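Local coordinates for Mll7089 protein (Mesorhizobium loti, PDB 2OZ8) that is of unknown function but may be a magnesium-dependent hydro-lyase of the mandelate racemase family, at residues 153-156 with 157-161; 168-172 with 173-177; 185-188 with 189-193. All coordinates share one frame; numbering follows the deposited sequence.

Contact 1 of 3, residues 153-156 with 157-161; sequences FSHA and ASIGY
Ala157 N donates to Phe153 O at 3.1 Å and Ser158 N to Ser154 O at 2.9 Å, the closing regular turn of helix 146-158, after which the chain leaves through a Schellman motif. Ile159 is the first residue to depart from helical backbone angles, and its N is bonded weakly to both His155 O and Ala156 O. The bond that defines the motif runs from Tyr161 N back to Ala156 O (3.2 Å), while Gly160 N reaches Ala157 O at 3.0 Å. Gly160 is the C-prime residue: at its phi of 106° a CB would be jammed against the carbonyl oxygen of Ile159, hence the glycine.

The side chains follow this reversal. Tyr161 CG lies anti to its own carbonyl carbon (chi1 -69°), which brings the ring back beside Ala156. Tyr161 CD2 is 3.2 Å from Ala156 O, which lies at the ring's edge, and 3.8 Å from Ala156 CB; a small methyl suits this buried spot, where Ala137 of strand 132-138 and Phe320 also pack on it. Phe153 lies against Phe164 and Ile166 of strand 163-167, so the helix end is fitted to both strands of its beta-alpha-beta unit. Ser154 OG bonds Val150 O, satisfying a hydroxyl within the helix itself. On the exposed side, the Ile159 side chain, just past the helix, packs obliquely against the His155 ring: Ile159 CD1 lies 3.8 Å from His155 CE1, and Ile159 CG2 4.0 Å from His155 NE2.

Contact 2 of 3, residues 168-172 with 173-177; sequences VGHRD and FDRDL. With SO4 (sulfate ion), chain D.
Asp176, in the first turn of helix 173-184, reaches back to grip the loop after strand 163-167 of the barrel, a strand-to-helix turn held by one carboxylate. Among the hydrogen bonds, Gly169 N gives Asp176 OD2 a bond of 3.0 Å, on the syn side but out of the carboxylate plane, and OD1 a weak second one. His170 N meets the syn lone pair of Asp176 OD1 at 3.1 Å, and a water donates to His170 O and Asp176 OD2. Arg175 N donates to Asp172 O at 3.0 Å. At the phi of Gly169, 107°, a CB would jam against the carbonyl oxygen of Val168, calling for glycine.

In van der Waals contact, Val168 CB backs the carboxylate, 3.5 Å from Asp176 CG. Arg175 CG, anti to the backbone N (chi1 -169°), sits over one face of the His170 ring, 3.3 Å from its centroid, a CH-pi contact; Phe142 also stacks on it.

The exposed Asp172 and Asp174 bring like charges close, Asp172 OD1 4.1 Å from Asp174 OD2. Two bonds to a sulfate, probably from the crystallisation liquor, are doubtfully short: Arg171 N to its O2 at 2.4 Å and, weakly, His170 ND1 to its O4 at 2.5 Å.

Contact 3 of 3, residues 185-188 with 189-193; sequences TCVP and AGSKV
Pro188 and Ser191 close a type II beta turn, the tight reversal that takes the chain from the end of helix 173-184 into strand 192-196. Pro188 O accepts twice from the same residue: a weak bond from Ser191 N at 3.4 Å, the turn's own bond, and a much shorter one from Ser191 OG at 2.7 Å. The hydroxyl lies anti to the carbonyl carbon of its residue (chi1 -68°), which swings it back under the turn to that oxygen, the donor tilted from the carbonyl plane. Pro188 keeps a rigid, polyproline-like backbone (phi -54°) at the first position. Ala189 fills the second with a short methyl directed outward, suiting its exposed place, and Gly190 takes the third, where a phi of 81° would press a CB on the carbonyl oxygen of Ala189.

Ser191 OG also lies 3.8 Å from Pro188 CD, and Ser191 CB 3.8 Å from Val187 CG2. An alanine in place of Ser191 removes the hydroxyl, and Pro188 O would probably be left with only the weak backbone bond across the turn, which could then flex more.

The turn lies at the surface, yet its inner side rests on the neighbouring unit: Pro188 packs on Ala157 of helix 146-158, Val187 and Ser191 on Phe164 of strand 163-167, and Lys192 pairs through its backbone with Ser162 and Phe164 as the next barrel strand begins.

The three contacts follow the chain round neighbouring strand and helix units of one barrel. Contacts 1 and 3 touch, their centres about 10 Å apart: Ser154 CB meets Cys186 O at 3.8 Å, so the end of one helix lies beside the loop leaving the next. Contact 2 stands at the other end of helix 173-184, about 20 Å between centres from contact 3 and 24 Å from contact 1. Contacts 1 and 2 are both partly buried, contact 1 slightly more so, its inner face aromatic and aliphatic; contact 2 is joined through a buried carboxylate, and contact 3 is a surface turn relying on one carbonyl oxygen. Each has a glycine at positive phi where the chain turns.

Contact 1 of 3, residues 153-156 with 157-161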
ATOM      1  N   PHE A 153     -45.926   3.680 -11.472  1.00 38.46           N
ATOM      2  CA  PHE A 153     -45.401   4.546 -10.418  1.00 39.07           C
ATOM      3  C   PHE A 153     -46.459   5.418  -9.771  1.00 40.02           C
ATOM      4  O   PHE A 153     -46.408   5.630  -8.577  1.00 40.06           O
ATOM      5  CB  PHE A 153     -44.120   5.310 -10.804  1.00 38.45           C
ATOM      6  CG  PHE A 153     -42.890   4.428 -10.846  1.00 36.83           C
ATOM      7  CD1 PHE A 153     -42.325   3.938  -9.686  1.00 39.36           C
ATOM      8  CD2 PHE A 153     -42.313   4.084 -12.036  1.00 38.64           C
ATOM      9  CE1 PHE A 153     -41.209   3.120  -9.718  1.00 39.10           C
ATOM     10  CE2 PHE A 153     -41.207   3.235 -12.084  1.00 39.96           C
ATOM     11  CZ  PHE A 153     -40.662   2.760 -10.933  1.00 39.40           C
ATOM     12  N   SER A 154     -47.461   5.874 -10.521  1.00 41.23           N
ATOM     13  CA  SER A 154     -48.571   6.546  -9.850  1.00 42.20           C
ATOM     14  C   SER A 154     -49.498   5.561  -9.067  1.00 42.16           C
ATOM     15  O   SER A 154     -50.010   5.903  -7.992  1.00 42.20           O
ATOM     16  CB  SER A 154     -49.327   7.464 -10.803  1.00 42.10           C
ATOM     17  OG  SER A 154     -49.919   6.682 -11.796  1.00 44.85           O
ATOM     18  N   HIS A 155     -49.678   4.337  -9.540  1.00 42.04           N
ATOM     19  CA  HIS A 155     -50.239   3.349  -8.620  1.00 43.31           C
ATOM     20  C   HIS A 155     -49.409   3.194  -7.321  1.00 43.65           C
ATOM     21  O   HIS A 155     -49.973   3.273  -6.223  1.00 45.07           O
ATOM     22  CB  HIS A 155     -50.449   1.983  -9.257  1.00 43.36           C
ATOM     23  CG  HIS A 155     -51.184   1.029  -8.359  1.00 46.15           C
ATOM     24  ND1 HIS A 155     -50.599  -0.097  -7.814  1.00 46.88           N
ATOM     25  CD2 HIS A 155     -52.456   1.062  -7.884  1.00 47.64           C
ATOM     26  CE1 HIS A 155     -51.487  -0.723  -7.062  1.00 48.09           C
ATOM     27  NE2 HIS A 155     -52.621  -0.041  -7.089  1.00 47.51           N
ATOM     28  N   ALA A 156     -48.086   3.009  -7.405  1.00 42.86           N
ATOM     29  CA  ALA A 156     -47.323   2.903  -6.151  1.00 42.75           C
ATOM     30  C   ALA A 156     -47.542   4.101  -5.187  1.00 43.00           C
ATOM     31  O   ALA A 156     -47.727   3.911  -3.967  1.00 42.86           O
ATOM     32  CB  ALA A 156     -45.845   2.664  -6.400  1.00 41.55           C
ATOM     33  N   ALA A 157     -47.503   5.321  -5.716  1.00 43.34           N
ATOM     34  CA  ALA A 157     -47.763   6.507  -4.888  1.00 44.39           C
ATOM     35  C   ALA A 157     -49.190   6.494  -4.298  1.00 45.44           C
ATOM     36  O   ALA A 157     -49.372   6.823  -3.098  1.00 45.96           O
ATOM     37  CB  ALA A 157     -47.473   7.804  -5.642  1.00 43.35           C
ATOM     38  N   SER A 158     -50.181   6.095  -5.110  1.00 46.19           N
ATOM     39  CA  SER A 158     -51.595   5.958  -4.647  1.00 47.25           C
ATOM     40  C   SER A 158     -51.726   5.263  -3.313  1.00 47.22           C
ATOM     41  O   SER A 158     -52.485   5.724  -2.458  1.00 47.17           O
ATOM     42  CB  SER A 158     -52.436   5.111  -5.592  1.00 46.85           C
ATOM     43  OG  SER A 158     -52.900   5.882  -6.649  1.00 51.29           O
ATOM     44  N   ILE A 159     -51.014   4.127  -3.179  1.00 46.58           N
ATOM     45  CA  ILE A 159     -51.105   3.246  -2.002  1.00 44.72           C
ATOM     46  C   ILE A 159     -49.938   3.431  -1.010  1.00 44.81           C
ATOM     47  O   ILE A 159     -49.709   2.593  -0.144  1.00 45.91           O
ATOM     48  CB  ILE A 159     -51.195   1.758  -2.428  1.00 45.49           C
ATOM     49  CG1 ILE A 159     -49.838   1.276  -2.995  1.00 43.66           C
ATOM     50  CG2 ILE A 159     -52.398   1.526  -3.430  1.00 41.72           C
ATOM     51  CD1 ILE A 159     -49.886  -0.065  -3.655  1.00 44.90           C
ATOM     52  N   GLY A 160     -49.183   4.508  -1.127  1.00 43.77           N
ATOM     53  CA  GLY A 160     -48.387   4.935   0.028  1.00 43.59           C
ATOM     54  C   GLY A 160     -46.890   4.715   0.047  1.00 42.83           C
ATOM     55  O   GLY A 160     -46.261   4.935   1.084  1.00 42.80           O
ATOM     56  N   TYR A 161     -46.330   4.267  -1.079  1.00 42.03           N
ATOM     57  CA  TYR A 161     -44.871   4.319  -1.312  1.00 40.79           C
ATOM     58  C   TYR A 161     -44.424   5.756  -1.357  1.00 40.48           C
ATOM     59  O   TYR A 161     -45.153   6.631  -1.848  1.00 41.61           O
ATOM     60  CB  TYR A 161     -44.489   3.587  -2.607  1.00 39.52           C
ATOM     61  CG  TYR A 161     -44.697   2.077  -2.490  1.00 39.03           C
ATOM     62  CD1 TYR A 161     -43.652   1.225  -2.050  1.00 36.76           C
ATOM     63  CD2 TYR A 161     -45.960   1.496  -2.798  1.00 40.21           C
ATOM     64  CE1 TYR A 161     -43.859  -0.185  -1.914  1.00 36.10           C
ATOM     65  CE2 TYR A 161     -46.180   0.115  -2.677  1.00 39.85           C
ATOM     66  CZ  TYR A 161     -45.130  -0.721  -2.216  1.00 39.54           C
ATOM     67  OH  TYR A 161     -45.383  -2.067  -2.103  1.00 37.74           O
TER

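Contact 2 of 3, residues 168-172 with 173-177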
ATOM      1  N   VAL A 168     -32.077   2.636 -15.447  1.00 34.12           N
ATOM      2  CA  VAL A 168     -31.488   3.561 -16.404  1.00 34.35           C
ATOM      3  C   VAL A 168     -30.401   2.838 -17.142  1.00 34.97           C
ATOM      4  O   VAL A 168     -30.293   1.630 -17.022  1.00 35.28           O
ATOM      5  CB  VAL A 168     -30.954   4.874 -15.733  1.00 34.55           C
ATOM      6  CG1 VAL A 168     -32.131   5.663 -15.094  1.00 33.96           C
ATOM      7  CG2 VAL A 168     -29.877   4.565 -14.720  1.00 32.32           C
ATOM      8  N   GLY A 169     -29.578   3.570 -17.899  1.00 36.11           N
ATOM      9  CA  GLY A 169     -28.513   2.945 -18.659  1.00 36.29           C
ATOM     10  C   GLY A 169     -28.771   2.900 -20.141  1.00 38.04           C
ATOM     11  O   GLY A 169     -28.036   2.216 -20.844  1.00 37.48           O
ATOM     12  N   HIS A 170     -29.804   3.615 -20.621  1.00 39.38           N
ATOM     13  CA  HIS A 170     -29.988   3.846 -22.065  1.00 42.29           C
ATOM     14  C   HIS A 170     -28.742   4.364 -22.743  1.00 43.97           C
ATOM     15  O   HIS A 170     -28.051   5.239 -22.189  1.00 44.14           O
ATOM     16  CB  HIS A 170     -31.155   4.822 -22.354  1.00 42.81           C
ATOM     17  CG  HIS A 170     -32.485   4.172 -22.246  1.00 45.92           C
ATOM     18  ND1 HIS A 170     -33.035   3.446 -23.282  1.00 47.20           N
ATOM     19  CD2 HIS A 170     -33.307   4.002 -21.182  1.00 50.11           C
ATOM     20  CE1 HIS A 170     -34.153   2.878 -22.863  1.00 49.85           C
ATOM     21  NE2 HIS A 170     -34.348   3.207 -21.597  1.00 50.80           N
ATOM     22  N   ARG A 171     -28.457   3.813 -23.924  1.00 46.10           N
ATOM     23  CA  ARG A 171     -27.424   4.330 -24.819  1.00 49.99           C
ATOM     24  C   ARG A 171     -27.539   5.853 -25.023  1.00 49.04           C
ATOM     25  O   ARG A 171     -26.533   6.556 -25.103  1.00 49.06           O
ATOM     26  CB  ARG A 171     -27.475   3.622 -26.172  1.00 50.13           C
ATOM     27  CG  ARG A 171     -26.449   2.488 -26.347  1.00 55.68           C
ATOM     28  CD  ARG A 171     -26.660   1.661 -27.655  1.00 56.88           C
ATOM     29  NE  ARG A 171     -26.087   2.291 -28.877  1.00 71.95           N
ATOM     30  CZ  ARG A 171     -26.746   3.105 -29.724  1.00 74.41           C
ATOM     31  NH1 ARG A 171     -28.028   3.435 -29.524  1.00 74.81           N
ATOM     32  NH2 ARG A 171     -26.110   3.604 -30.783  1.00 76.71           N
ATOM     33  N   ASP A 172     -28.770   6.343 -25.107  1.00 48.77           N
ATOM     34  CA  ASP A 172     -29.038   7.760 -25.210  1.00 48.42           C
ATOM     35  C   ASP A 172     -29.372   8.254 -23.803  1.00 47.07           C
ATOM     36  O   ASP A 172     -30.415   7.935 -23.240  1.00 46.26           O
ATOM     37  CB  ASP A 172     -30.144   8.018 -26.270  1.00 49.70           C
ATOM     38  CG  ASP A 172     -30.697   9.457 -26.247  1.00 53.67           C
ATOM     39  OD1 ASP A 172     -29.944  10.458 -26.366  1.00 60.02           O
ATOM     40  OD2 ASP A 172     -31.924   9.593 -26.148  1.00 59.27           O
ATOM     41  N   PHE A 173     -28.440   9.011 -23.222  1.00 45.52           N
ATOM     42  CA  PHE A 173     -28.606   9.539 -21.873  1.00 43.60           C
ATOM     43  C   PHE A 173     -29.875  10.344 -21.727  1.00 43.68           C
ATOM     44  O   PHE A 173     -30.466  10.363 -20.662  1.00 44.50           O
ATOM     45  CB  PHE A 173     -27.379  10.342 -21.431  1.00 42.45           C
ATOM     46  CG  PHE A 173     -27.420  10.763 -20.005  1.00 39.62           C
ATOM     47  CD1 PHE A 173     -27.738   9.845 -19.005  1.00 35.89           C
ATOM     48  CD2 PHE A 173     -27.139  12.072 -19.649  1.00 38.11           C
ATOM     49  CE1 PHE A 173     -27.786  10.225 -17.686  1.00 35.86           C
ATOM     50  CE2 PHE A 173     -27.183  12.468 -18.292  1.00 37.97           C
ATOM     51  CZ  PHE A 173     -27.494  11.547 -17.325  1.00 37.55           C
ATOM     52  N   ASP A 174     -30.339  10.972 -22.801  1.00 44.56           N
ATOM     53  CA  ASP A 174     -31.598  11.718 -22.747  1.00 45.56           C
ATOM     54  C   ASP A 174     -32.813  10.872 -22.367  1.00 44.68           C
ATOM     55  O   ASP A 174     -33.690  11.360 -21.699  1.00 45.04           O
ATOM     56  CB  ASP A 174     -31.819  12.533 -24.032  1.00 46.66           C
ATOM     57  CG  ASP A 174     -31.157  13.895 -23.969  1.00 51.21           C
ATOM     58  OD1 ASP A 174     -31.450  14.664 -23.018  1.00 57.87           O
ATOM     59  OD2 ASP A 174     -30.328  14.211 -24.849  1.00 56.74           O
ATOM     60  N   ARG A 175     -32.840   9.599 -22.753  1.00 44.87           N
ATOM     61  CA  ARG A 175     -33.892   8.656 -22.334  1.00 45.99           C
ATOM     62  C   ARG A 175     -33.945   8.419 -20.791  1.00 44.41           C
ATOM     63  O   ARG A 175     -35.039   8.444 -20.188  1.00 44.46           O
ATOM     64  CB  ARG A 175     -33.791   7.365 -23.155  1.00 45.49           C
ATOM     65  CG  ARG A 175     -34.985   6.382 -23.007  1.00 51.45           C
ATOM     66  CD  ARG A 175     -35.309   5.538 -24.320  1.00 52.56           C
ATOM     67  NE  ARG A 175     -35.767   6.324 -25.479  1.00 67.21           N
ATOM     68  CZ  ARG A 175     -35.196   6.320 -26.696  1.00 71.31           C
ATOM     69  NH1 ARG A 175     -34.137   5.546 -26.950  1.00 73.85           N
ATOM     70  NH2 ARG A 175     -35.692   7.093 -27.667  1.00 70.62           N
ATOM     71  N   ASP A 176     -32.776   8.245 -20.150  1.00 43.00           N
ATOM     72  CA  ASP A 176     -32.649   8.257 -18.682  1.00 41.30           C
ATOM     73  C   ASP A 176     -33.114   9.573 -18.081  1.00 41.06           C
ATOM     74  O   ASP A 176     -33.807   9.589 -17.046  1.00 40.22           O
ATOM     75  CB  ASP A 176     -31.205   8.066 -18.230  1.00 40.92           C
ATOM     76  CG  ASP A 176     -30.611   6.743 -18.669  1.00 40.49           C
ATOM     77  OD1 ASP A 176     -31.323   5.878 -19.187  1.00 41.52           O
ATOM     78  OD2 ASP A 176     -29.406   6.549 -18.470  1.00 41.70           O
ATOM     79  N   LEU A 177     -32.731  10.696 -18.681  1.00 40.15           N
ATOM     80  CA  LEU A 177     -33.225  11.947 -18.091  1.00 40.17           C
ATOM     81  C   LEU A 177     -34.724  12.109 -18.231  1.00 40.31           C
ATOM     82  O   LEU A 177     -35.398  12.630 -17.338  1.00 40.97           O
ATOM     83  CB  LEU A 177     -32.490  13.166 -18.620  1.00 40.34           C
ATOM     84  CG  LEU A 177     -31.061  13.355 -18.137  1.00 39.88           C
ATOM     85  CD1 LEU A 177     -30.393  14.436 -19.000  1.00 38.67           C
ATOM     86  CD2 LEU A 177     -31.045  13.717 -16.645  1.00 38.55           C
TER
HETATM   87  S   SO4 D 389     -30.804   1.129 -25.231  1.00 57.59           S
HETATM   88  O1  SO4 D 389     -30.701  -0.144 -24.487  1.00 59.47           O
HETATM   89  O2  SO4 D 389     -29.627   1.889 -24.792  1.00 61.92           O
HETATM   90  O3  SO4 D 389     -30.743   0.998 -26.699  1.00 58.65           O
HETATM   91  O4  SO4 D 389     -32.093   1.785 -24.930  1.00 60.66           O
HETATM   92  O   HOH W   1     -27.321   6.282 -19.746  1.00 33.78           O

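Contact 3 of 3, residues 185-188 with 189-193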
ATOM      1  N   THR A 185     -43.268  13.751 -12.456  1.00 48.12           N
ATOM      2  CA  THR A 185     -44.660  14.074 -12.746  1.00 48.60           C
ATOM      3  C   THR A 185     -45.672  13.101 -12.137  1.00 49.59           C
ATOM      4  O   THR A 185     -46.876  13.358 -12.231  1.00 50.73           O
ATOM      5  CB  THR A 185     -44.995  14.069 -14.263  1.00 48.59           C
ATOM      6  OG1 THR A 185     -44.964  12.729 -14.761  1.00 47.65           O
ATOM      7  CG2 THR A 185     -44.061  14.954 -15.082  1.00 47.80           C
ATOM      8  N   CYS A 186     -45.246  11.987 -11.535  1.00 48.79           N
ATOM      9  CA  CYS A 186     -46.271  11.112 -10.974  1.00 47.74           C
ATOM     10  C   CYS A 186     -46.149  10.689  -9.519  1.00 46.85           C
ATOM     11  O   CYS A 186     -46.946   9.880  -9.038  1.00 46.89           O
ATOM     12  CB  CYS A 186     -46.622   9.946 -11.893  1.00 48.40           C
ATOM     13  SG  CYS A 186     -45.341   8.874 -12.524  1.00 50.24           S
ATOM     14  N   VAL A 187     -45.204  11.293  -8.812  1.00 45.22           N
ATOM     15  CA  VAL A 187     -45.041  11.063  -7.402  1.00 44.02           C
ATOM     16  C   VAL A 187     -45.021  12.349  -6.560  1.00 45.30           C
ATOM     17  O   VAL A 187     -44.645  13.427  -7.041  1.00 45.42           O
ATOM     18  CB  VAL A 187     -43.817  10.129  -7.095  1.00 44.27           C
ATOM     19  CG1 VAL A 187     -43.955   8.832  -7.860  1.00 41.03           C
ATOM     20  CG2 VAL A 187     -42.452  10.821  -7.315  1.00 41.28           C
ATOM     21  N   PRO A 188     -45.458  12.249  -5.298  1.00 46.02           N
ATOM     22  CA  PRO A 188     -45.431  13.462  -4.468  1.00 46.41           C
ATOM     23  C   PRO A 188     -44.058  14.078  -4.442  1.00 47.17           C
ATOM     24  O   PRO A 188     -43.072  13.347  -4.528  1.00 47.48           O
ATOM     25  CB  PRO A 188     -45.813  12.964  -3.076  1.00 45.50           C
ATOM     26  CG  PRO A 188     -46.625  11.699  -3.349  1.00 46.93           C
ATOM     27  CD  PRO A 188     -46.014  11.081  -4.578  1.00 46.09           C
ATOM     28  N   ALA A 189     -44.008  15.414  -4.326  1.00 48.19           N
ATOM     29  CA  ALA A 189     -42.748  16.162  -4.101  1.00 48.30           C
ATOM     30  C   ALA A 189     -42.003  15.624  -2.889  1.00 47.96           C
ATOM     31  O   ALA A 189     -42.601  15.384  -1.826  1.00 47.62           O
ATOM     32  CB  ALA A 189     -43.010  17.660  -3.902  1.00 47.84           C
ATOM     33  N   GLY A 190     -40.697  15.457  -3.035  1.00 47.74           N
ATOM     34  CA  GLY A 190     -39.875  15.051  -1.864  1.00 48.26           C
ATOM     35  C   GLY A 190     -39.890  13.558  -1.533  1.00 47.16           C
ATOM     36  O   GLY A 190     -39.428  13.164  -0.477  1.00 48.06           O
ATOM     37  N   SER A 191     -40.450  12.758  -2.449  1.00 45.91           N
ATOM     38  CA  SER A 191     -40.238  11.328  -2.555  1.00 44.58           C
ATOM     39  C   SER A 191     -38.757  10.962  -2.754  1.00 43.91           C
ATOM     40  O   SER A 191     -38.015  11.723  -3.336  1.00 44.55           O
ATOM     41  CB  SER A 191     -40.997  10.841  -3.761  1.00 43.72           C
ATOM     42  OG  SER A 191     -42.366  10.959  -3.496  1.00 45.58           O
ATOM     43  N   LYS A 192     -38.357   9.781  -2.295  1.00 42.09           N
ATOM     44  CA  LYS A 192     -36.984   9.316  -2.383  1.00 40.30           C
ATOM     45  C   LYS A 192     -36.821   8.610  -3.726  1.00 39.52           C
ATOM     46  O   LYS A 192     -37.738   7.896  -4.177  1.00 39.36           O
ATOM     47  CB  LYS A 192     -36.701   8.391  -1.178  1.00 41.21           C
ATOM     48  CG  LYS A 192     -36.449   9.154   0.123  1.00 41.96           C
ATOM     49  CD  LYS A 192     -37.071   8.489   1.337  1.00 48.16           C
ATOM     50  CE  LYS A 192     -36.439   8.978   2.762  1.00 51.11           C
ATOM     51  NZ  LYS A 192     -36.764   8.065   4.061  1.00 50.55           N
ATOM     52  N   VAL A 193     -35.685   8.827  -4.407  1.00 38.17           N
ATOM     53  CA  VAL A 193     -35.473   8.210  -5.743  1.00 35.39           C
ATOM     54  C   VAL A 193     -34.145   7.446  -5.859  1.00 34.56           C
ATOM     55  O   VAL A 193     -33.098   7.946  -5.442  1.00 34.33           O
ATOM     56  CB  VAL A 193     -35.598   9.284  -6.902  1.00 35.48           C
ATOM     57  CG1 VAL A 193     -35.311   8.686  -8.248  1.00 30.20           C
ATOM     58  CG2 VAL A 193     -37.007   9.937  -6.894  1.00 35.41           C
TER